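Local structure of glycerol kinase, putative (Plasmodium falciparum, 2W40) at residues 2-13 and 73-84; 218-226 and 293-301. The protein probably catalyses the ATP-dependent phosphorylation of glycerol to sn-glycerol 3-phosphate, as expected of a glycerol kinase of the FGGY family. All coordinates share one frame; numbering follows the deposited sequence.

Two kinds of join are met in this kinase of the sugar kinase/Hsp70/actin superfamily. Contact 1 lies inside a sheet of the N-terminal part, where two neighbouring strands run parallel and pair over most of their length; contact 2 ties a loop of the same part, at 218-226, to the C-terminal family region at 293-301. Their centres are 18 Å apart and their nearest atoms about 6 Å, without touching, yet both reach one mixed sheet, and helix 443-455 packs against each. Contact 1 runs up to the nucleotide site: the side chain of Thr13 is about 4 Å from that of Thr270, which binds ADP in another structure of this protein, though none is bound to this chain; contact 2 lies away from the annotated sites.

Contact 1: 2-13 and 73-84; sequences SMNVILSIDQST and SVIIKCIGITNQ. With EDO (1,2-ethanediol), chain B.
Gln11 and Gln84 meet through their terminal amides, whose planes stand 66° apart. Gln84 NE2 gives a nearly straight bond of 2.9 Å to Gln11 OE1, arriving on a lone pair in the carbonyl plane. The Gln11 chain, bent at chi2 (-53°), brings OE1 round to this position, while its NE2 bonds to Ser12 O and Thr16; Gln84 OE1 is held by Thr87. Further back, Ile9 CD1 packs on Ile79 CG2 at 3.9 Å, the two side chains slanting across each other, whereas Leu7 lies alongside Ile79, CD2 to CG1 4.1 Å. Leu7, Ile9, Gln11 and Ile79 occupy one face of a parallel pair of neighbouring strands in the central sheet of an actin-like ATPase domain, with Ile9 N bonding Gly80 O at 2.8 Å. On the other face, which helix 443-455 packs against, Thr82 turns CG2 to Asp10 CB at 3.9 Å and OG1 to Ile246 O, while Ile6 CG2 rests on Cys78 SG. Near the strand starts, Asn4 runs beside Ile75, OD1 to CB 3.4 Å, and its ND2 sits 3.3 Å from Lys77 CE. The ammonium of Lys77 makes a salt bridge with Glu23.

Contact 2: 218-226 and 293-301; sequences EIKSNCSNF and ICYKFNDND. With EDO (1,2-ethanediol), chain D; EDO (1,2-ethanediol), chain E.
Asn222 reaches across to Lys296, and its side chain can be followed outward. CB lies 3.7 Å from Lys296 O, the carbonyl that also accepts the nearly straight bond from Asn222 N at 2.9 Å. With CG anti to the carbonyl carbon (chi1 -64°) and 3.8 Å from Lys296 O, the amide is carried alongside the 295-296 backbone. At the tip OD1 takes the Lys296 N-H at 2.9 Å, in its carbonyl plane, and touches Tyr295 CA; ND2, the other branch, is bonded to Cys245 O. Side chain and backbone of one asparagine thus grip both the N-H and the C=O of Lys296. These bonds join the loop after strand 218-220 to the segment that follows edge strand 290-295, linking the two FGGY family regions. Next along, Cys223 N bonds Phe297 O at 2.9 Å on a lone pair, and Cys223 SG lies obliquely to the Phe297 ring, 4.6 Å from its centroid, a sulfur-aromatic contact beside Leu451 of helix 443-455. Toward the type I turn 298-301, water bridges Ser221 to Asp299: one molecule accepts from Ser221 N and donates to Asp299 OD1 at 2.6 Å, another donates to Ser221 OG and to Asp299 OD2. An ethanediol, probably from the crystallisation liquor, receives bonds from Lys296 NZ and passes one to Asp299 OD1.

Contact 1: 2-13 and 73-84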
# COMPACT_ATOMS: atom_id res chain seq x y z
N SER C 2 -41.68 -17.77 -30.90
CA SER C 2 -42.04 -18.11 -29.48
C SER C 2 -40.97 -18.85 -28.82
O SER C 2 -40.51 -19.88 -29.31
CB SER C 2 -43.28 -18.92 -29.43
OG SER C 2 -44.14 -18.24 -30.28
N MET C 3 -40.60 -18.33 -27.67
CA MET C 3 -39.32 -18.64 -27.11
C MET C 3 -39.51 -19.17 -25.68
O MET C 3 -40.11 -18.47 -24.88
CB MET C 3 -38.42 -17.38 -27.06
CG MET C 3 -37.00 -17.53 -26.45
SD MET C 3 -36.01 -18.83 -27.18
CE MET C 3 -35.15 -17.90 -28.41
N ASN C 4 -39.06 -20.39 -25.42
CA ASN C 4 -39.02 -20.86 -24.04
C ASN C 4 -37.69 -20.44 -23.42
O ASN C 4 -36.64 -20.62 -24.03
CB ASN C 4 -39.07 -22.35 -23.95
CG ASN C 4 -40.37 -22.92 -24.38
OD1 ASN C 4 -41.40 -22.28 -24.49
ND2 ASN C 4 -40.33 -24.21 -24.62
N VAL C 5 -37.82 -19.95 -22.16
CA VAL C 5 -36.62 -19.62 -21.41
C VAL C 5 -36.65 -20.05 -19.96
O VAL C 5 -37.69 -20.28 -19.41
CB VAL C 5 -36.30 -18.09 -21.46
CG1 VAL C 5 -36.05 -17.54 -22.95
CG2 VAL C 5 -37.37 -17.36 -20.75
N ILE C 6 -35.45 -20.16 -19.42
CA ILE C 6 -35.19 -20.47 -18.01
C ILE C 6 -34.59 -19.18 -17.42
O ILE C 6 -33.59 -18.66 -17.94
CB ILE C 6 -34.22 -21.62 -17.82
CG1 ILE C 6 -34.71 -22.88 -18.53
CG2 ILE C 6 -33.92 -21.87 -16.30
CD1 ILE C 6 -33.53 -23.85 -18.75
N LEU C 7 -35.19 -18.69 -16.33
CA LEU C 7 -34.55 -17.53 -15.61
C LEU C 7 -33.61 -18.09 -14.54
O LEU C 7 -34.04 -18.86 -13.69
CB LEU C 7 -35.56 -16.56 -14.99
CG LEU C 7 -35.14 -15.46 -14.04
CD1 LEU C 7 -33.98 -14.63 -14.64
CD2 LEU C 7 -36.26 -14.65 -13.41
N SER C 8 -32.33 -17.67 -14.61
CA SER C 8 -31.36 -18.04 -13.58
C SER C 8 -30.96 -16.74 -12.86
O SER C 8 -30.45 -15.82 -13.56
CB SER C 8 -30.15 -18.79 -14.17
OG SER C 8 -29.22 -19.05 -13.14
N ILE C 9 -31.22 -16.65 -11.53
CA ILE C 9 -30.87 -15.46 -10.77
C ILE C 9 -29.57 -15.81 -10.01
O ILE C 9 -29.54 -16.82 -9.25
CB ILE C 9 -31.97 -15.09 -9.75
CG1 ILE C 9 -33.28 -14.73 -10.54
CG2 ILE C 9 -31.39 -14.04 -8.75
CD1 ILE C 9 -34.52 -14.74 -9.65
N ASP C 10 -28.53 -14.97 -10.15
CA ASP C 10 -27.29 -15.11 -9.36
C ASP C 10 -27.14 -13.83 -8.52
O ASP C 10 -26.84 -12.77 -9.01
CB ASP C 10 -26.12 -15.33 -10.31
CG ASP C 10 -24.78 -15.35 -9.67
OD1 ASP C 10 -24.69 -15.41 -8.44
OD2 ASP C 10 -23.74 -15.35 -10.47
N GLN C 11 -27.54 -13.91 -7.28
CA GLN C 11 -27.48 -12.82 -6.35
C GLN C 11 -26.08 -12.92 -5.72
O GLN C 11 -25.85 -13.70 -4.78
CB GLN C 11 -28.63 -12.92 -5.30
CG GLN C 11 -28.94 -11.62 -4.57
CD GLN C 11 -27.68 -11.00 -3.93
OE1 GLN C 11 -27.20 -11.47 -2.91
NE2 GLN C 11 -27.05 -10.06 -4.67
N SER C 12 -25.14 -12.22 -6.33
CA SER C 12 -23.74 -12.34 -6.01
C SER C 12 -23.32 -11.30 -4.97
O SER C 12 -24.12 -10.46 -4.51
CB SER C 12 -22.91 -12.28 -7.32
OG SER C 12 -21.59 -12.69 -7.10
N THR C 13 -22.06 -11.38 -4.55
CA THR C 13 -21.60 -10.47 -3.44
C THR C 13 -21.69 -9.02 -3.86
O THR C 13 -22.15 -8.19 -3.08
CB THR C 13 -20.18 -10.78 -3.04
OG1 THR C 13 -20.11 -12.18 -2.69
CG2 THR C 13 -19.78 -10.03 -1.78
N SER C 73 -43.68 -14.67 -28.64
CA SER C 73 -44.24 -14.83 -27.30
C SER C 73 -43.01 -15.34 -26.50
O SER C 73 -42.08 -15.85 -27.13
CB SER C 73 -45.44 -15.77 -27.30
OG SER C 73 -45.10 -17.10 -27.73
N VAL C 74 -43.02 -15.13 -25.17
CA VAL C 74 -42.00 -15.67 -24.25
C VAL C 74 -42.66 -16.55 -23.23
O VAL C 74 -43.62 -16.13 -22.65
CB VAL C 74 -41.21 -14.52 -23.54
CG1 VAL C 74 -40.19 -15.06 -22.61
CG2 VAL C 74 -40.59 -13.58 -24.70
N ILE C 75 -42.16 -17.78 -23.05
CA ILE C 75 -42.60 -18.68 -21.96
C ILE C 75 -41.43 -18.84 -20.98
O ILE C 75 -40.40 -19.43 -21.33
CB ILE C 75 -43.08 -20.10 -22.41
CG1 ILE C 75 -44.33 -19.93 -23.35
CG2 ILE C 75 -43.40 -21.00 -21.17
CD1 ILE C 75 -44.68 -21.20 -24.19
N ILE C 76 -41.63 -18.35 -19.75
CA ILE C 76 -40.62 -18.58 -18.67
C ILE C 76 -41.00 -19.91 -18.03
O ILE C 76 -42.03 -20.01 -17.43
CB ILE C 76 -40.59 -17.45 -17.59
CG1 ILE C 76 -40.47 -16.11 -18.30
CG2 ILE C 76 -39.50 -17.69 -16.63
CD1 ILE C 76 -40.65 -14.95 -17.51
N LYS C 77 -40.19 -20.93 -18.22
CA LYS C 77 -40.52 -22.28 -17.81
C LYS C 77 -40.36 -22.47 -16.29
O LYS C 77 -41.12 -23.18 -15.63
CB LYS C 77 -39.64 -23.28 -18.52
CG LYS C 77 -39.96 -23.41 -20.04
CD LYS C 77 -41.31 -23.93 -20.20
CE LYS C 77 -41.49 -24.54 -21.57
NZ LYS C 77 -40.63 -25.83 -21.78
N CYS C 78 -39.31 -21.83 -15.79
CA CYS C 78 -38.94 -22.00 -14.37
C CYS C 78 -37.88 -20.98 -14.01
O CYS C 78 -37.30 -20.31 -14.87
CB CYS C 78 -38.39 -23.38 -14.15
SG CYS C 78 -37.13 -23.86 -15.25
N ILE C 79 -37.59 -20.93 -12.69
CA ILE C 79 -36.61 -20.01 -12.11
C ILE C 79 -35.65 -20.83 -11.27
O ILE C 79 -36.11 -21.63 -10.45
CB ILE C 79 -37.29 -18.88 -11.26
CG1 ILE C 79 -38.19 -18.05 -12.15
CG2 ILE C 79 -36.25 -18.11 -10.48
CD1 ILE C 79 -39.20 -17.17 -11.28
N GLY C 80 -34.35 -20.67 -11.46
CA GLY C 80 -33.32 -21.19 -10.53
C GLY C 80 -32.64 -20.00 -9.81
O GLY C 80 -32.49 -18.91 -10.37
N ILE C 81 -32.33 -20.25 -8.54
CA ILE C 81 -31.76 -19.25 -7.66
C ILE C 81 -30.40 -19.73 -7.18
O ILE C 81 -30.24 -20.88 -6.71
CB ILE C 81 -32.67 -18.97 -6.46
CG1 ILE C 81 -33.91 -18.25 -7.01
CG2 ILE C 81 -31.94 -18.15 -5.40
CD1 ILE C 81 -34.97 -17.88 -6.04
N THR C 82 -29.38 -18.86 -7.29
CA THR C 82 -28.10 -19.09 -6.66
C THR C 82 -27.58 -17.82 -6.07
O THR C 82 -28.04 -16.73 -6.43
CB THR C 82 -27.12 -19.77 -7.68
OG1 THR C 82 -26.01 -20.28 -6.97
CG2 THR C 82 -26.71 -18.85 -8.82
N ASN C 83 -26.66 -17.94 -5.13
CA ASN C 83 -26.38 -16.77 -4.28
C ASN C 83 -25.08 -16.87 -3.54
O ASN C 83 -24.59 -17.95 -3.26
CB ASN C 83 -27.45 -16.74 -3.16
CG ASN C 83 -27.47 -18.05 -2.34
OD1 ASN C 83 -27.94 -19.10 -2.84
ND2 ASN C 83 -27.05 -17.98 -1.00
N GLN C 84 -24.51 -15.70 -3.25
CA GLN C 84 -23.44 -15.55 -2.30
C GLN C 84 -23.88 -16.28 -0.99
O GLN C 84 -25.00 -16.04 -0.47
CB GLN C 84 -23.22 -14.05 -2.01
CG GLN C 84 -24.46 -13.25 -1.67
CD GLN C 84 -24.20 -11.96 -0.87
OE1 GLN C 84 -23.26 -11.88 -0.08
NE2 GLN C 84 -25.11 -10.99 -1.02
C1 EDO B . -44.14 -15.99 -18.31
O1 EDO B . -44.11 -17.12 -19.20
C2 EDO B . -44.56 -14.57 -18.76
O2 EDO B . -44.14 -14.24 -20.11

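Contact 2: 218-226 and 293-301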
# COMPACT_ATOMS: atom_id res chain seq x y z
N GLU C 218 -37.02 -24.70 6.17
CA GLU C 218 -36.94 -26.11 5.82
C GLU C 218 -35.80 -26.34 4.82
O GLU C 218 -35.77 -25.61 3.82
CB GLU C 218 -38.24 -26.61 5.18
CG GLU C 218 -38.20 -28.10 4.84
CD GLU C 218 -39.48 -28.55 4.11
OE1 GLU C 218 -40.52 -27.83 4.20
OE2 GLU C 218 -39.42 -29.64 3.48
N ILE C 219 -35.01 -27.37 5.04
CA ILE C 219 -33.86 -27.73 4.15
C ILE C 219 -34.37 -28.66 3.01
O ILE C 219 -34.96 -29.72 3.27
CB ILE C 219 -32.71 -28.42 4.92
CG1 ILE C 219 -32.20 -27.51 6.06
CG2 ILE C 219 -31.52 -28.83 3.98
CD1 ILE C 219 -31.26 -28.20 6.98
N LYS C 220 -34.23 -28.15 1.79
CA LYS C 220 -34.72 -28.83 0.60
C LYS C 220 -33.57 -29.39 -0.22
O LYS C 220 -32.45 -28.97 -0.09
CB LYS C 220 -35.47 -27.85 -0.30
CG LYS C 220 -36.71 -27.18 0.37
CD LYS C 220 -37.92 -27.84 0.14
CE LYS C 220 -38.66 -27.25 -1.04
NZ LYS C 220 -39.80 -28.20 -1.31
N SER C 221 -33.89 -30.29 -1.12
CA SER C 221 -32.90 -30.73 -2.13
C SER C 221 -32.75 -29.60 -3.17
O SER C 221 -33.51 -28.59 -3.19
CB SER C 221 -33.33 -32.08 -2.78
OG SER C 221 -34.50 -31.85 -3.56
N ASN C 222 -31.74 -29.69 -4.00
CA ASN C 222 -31.43 -28.63 -4.94
C ASN C 222 -32.44 -28.46 -6.11
O ASN C 222 -32.60 -27.36 -6.62
CB ASN C 222 -30.01 -28.77 -5.53
CG ASN C 222 -28.91 -28.63 -4.47
OD1 ASN C 222 -28.14 -29.55 -4.18
ND2 ASN C 222 -28.90 -27.48 -3.84
N CYS C 223 -33.06 -29.56 -6.54
CA CYS C 223 -34.16 -29.53 -7.49
C CYS C 223 -35.44 -29.80 -6.64
O CYS C 223 -35.59 -30.86 -6.06
CB CYS C 223 -33.96 -30.67 -8.45
SG CYS C 223 -32.55 -30.57 -9.53
N SER C 224 -36.36 -28.86 -6.60
CA SER C 224 -37.52 -28.98 -5.69
C SER C 224 -38.61 -27.99 -6.05
O SER C 224 -38.42 -27.17 -6.88
CB SER C 224 -37.05 -28.87 -4.21
OG SER C 224 -38.02 -29.46 -3.31
N ASN C 225 -39.77 -28.08 -5.43
CA ASN C 225 -40.82 -27.09 -5.55
C ASN C 225 -40.58 -26.07 -4.45
O ASN C 225 -40.97 -26.31 -3.31
CB ASN C 225 -42.16 -27.73 -5.37
CG ASN C 225 -43.31 -26.75 -5.61
OD1 ASN C 225 -43.06 -25.60 -5.85
ND2 ASN C 225 -44.58 -27.25 -5.63
N PHE C 226 -39.94 -24.99 -4.81
CA PHE C 226 -39.74 -23.87 -3.88
C PHE C 226 -40.89 -22.87 -3.82
O PHE C 226 -40.88 -21.95 -2.97
CB PHE C 226 -38.42 -23.16 -4.18
CG PHE C 226 -37.20 -23.98 -3.93
CD1 PHE C 226 -36.63 -24.08 -2.65
CD2 PHE C 226 -36.62 -24.73 -4.96
CE1 PHE C 226 -35.55 -24.95 -2.43
CE2 PHE C 226 -35.53 -25.51 -4.73
CZ PHE C 226 -35.01 -25.65 -3.50
N ILE C 293 -21.36 -29.78 1.34
CA ILE C 293 -22.23 -30.54 0.46
C ILE C 293 -21.97 -30.01 -0.98
O ILE C 293 -21.96 -28.76 -1.17
CB ILE C 293 -23.72 -30.34 0.73
CG1 ILE C 293 -24.15 -30.78 2.13
CG2 ILE C 293 -24.53 -31.02 -0.38
CD1 ILE C 293 -24.00 -32.18 2.38
N CYS C 294 -21.64 -30.88 -1.94
CA CYS C 294 -21.55 -30.45 -3.32
C CYS C 294 -22.94 -30.23 -3.96
O CYS C 294 -23.25 -29.13 -4.49
CB CYS C 294 -20.73 -31.43 -4.12
SG CYS C 294 -19.97 -30.71 -5.61
N TYR C 295 -23.81 -31.24 -3.88
CA TYR C 295 -25.20 -31.13 -4.35
C TYR C 295 -25.95 -32.36 -3.87
O TYR C 295 -25.35 -33.39 -3.57
CB TYR C 295 -25.23 -30.95 -5.90
CG TYR C 295 -24.38 -31.97 -6.66
CD1 TYR C 295 -24.82 -33.28 -6.85
CD2 TYR C 295 -23.09 -31.68 -7.06
CE1 TYR C 295 -23.99 -34.21 -7.45
CE2 TYR C 295 -22.30 -32.62 -7.69
CZ TYR C 295 -22.76 -33.87 -7.89
OH TYR C 295 -21.93 -34.86 -8.53
N LYS C 296 -27.27 -32.27 -3.89
CA LYS C 296 -28.21 -33.36 -3.67
C LYS C 296 -29.39 -32.94 -4.49
O LYS C 296 -30.17 -32.17 -4.07
CB LYS C 296 -28.60 -33.53 -2.18
CG LYS C 296 -29.61 -34.64 -1.89
CD LYS C 296 -29.99 -34.72 -0.46
CE LYS C 296 -31.25 -35.47 -0.31
NZ LYS C 296 -31.64 -35.80 1.08
N PHE C 297 -29.53 -33.52 -5.68
CA PHE C 297 -30.59 -33.04 -6.54
C PHE C 297 -32.01 -33.31 -5.97
O PHE C 297 -32.86 -32.42 -5.98
CB PHE C 297 -30.46 -33.67 -8.00
CG PHE C 297 -29.39 -33.07 -8.86
CD1 PHE C 297 -28.24 -32.54 -8.36
CD2 PHE C 297 -29.51 -33.07 -10.23
CE1 PHE C 297 -27.23 -32.05 -9.14
CE2 PHE C 297 -28.51 -32.52 -11.03
CZ PHE C 297 -27.34 -32.05 -10.47
N ASN C 298 -32.28 -34.59 -5.69
CA ASN C 298 -33.57 -35.10 -5.27
C ASN C 298 -33.54 -35.66 -3.85
O ASN C 298 -32.50 -36.07 -3.32
CB ASN C 298 -34.03 -36.21 -6.23
CG ASN C 298 -34.22 -35.70 -7.66
OD1 ASN C 298 -34.71 -34.56 -7.91
ND2 ASN C 298 -33.82 -36.53 -8.61
N ASP C 299 -34.73 -35.64 -3.25
CA ASP C 299 -34.88 -36.04 -1.84
C ASP C 299 -34.33 -37.44 -1.49
O ASP C 299 -33.73 -37.62 -0.44
CB ASP C 299 -36.36 -35.96 -1.46
CG ASP C 299 -36.85 -34.55 -1.45
OD1 ASP C 299 -36.02 -33.74 -0.98
OD2 ASP C 299 -38.00 -34.25 -1.90
N ASN C 300 -34.43 -38.39 -2.42
CA ASN C 300 -34.01 -39.75 -2.14
C ASN C 300 -32.56 -39.99 -2.50
O ASN C 300 -32.07 -41.11 -2.32
CB ASN C 300 -34.91 -40.66 -2.96
CG ASN C 300 -36.36 -40.72 -2.42
OD1 ASN C 300 -36.63 -40.48 -1.20
ND2 ASN C 300 -37.31 -41.11 -3.32
N ASP C 301 -31.84 -38.99 -3.01
CA ASP C 301 -30.43 -39.16 -3.42
C ASP C 301 -29.57 -39.10 -2.19
O ASP C 301 -29.83 -38.30 -1.26
CB ASP C 301 -29.96 -38.06 -4.42
CG ASP C 301 -30.69 -38.07 -5.74
OD1 ASP C 301 -31.33 -39.10 -6.08
OD2 ASP C 301 -30.66 -37.04 -6.45
C1 EDO D . -32.73 -32.28 1.47
O1 EDO D . -31.81 -33.08 2.28
C2 EDO D . -34.16 -32.78 1.65
O2 EDO D . -34.20 -34.03 0.96
C1 EDO E . -30.02 -36.91 -11.00
O1 EDO E . -31.35 -36.33 -10.83
C2 EDO E . -29.51 -37.32 -9.63
O2 EDO E . -30.65 -37.63 -8.84
O HOH W 1 -36.86 -31.27 -0.64
O HOH W 2 -37.34 -32.08 -3.69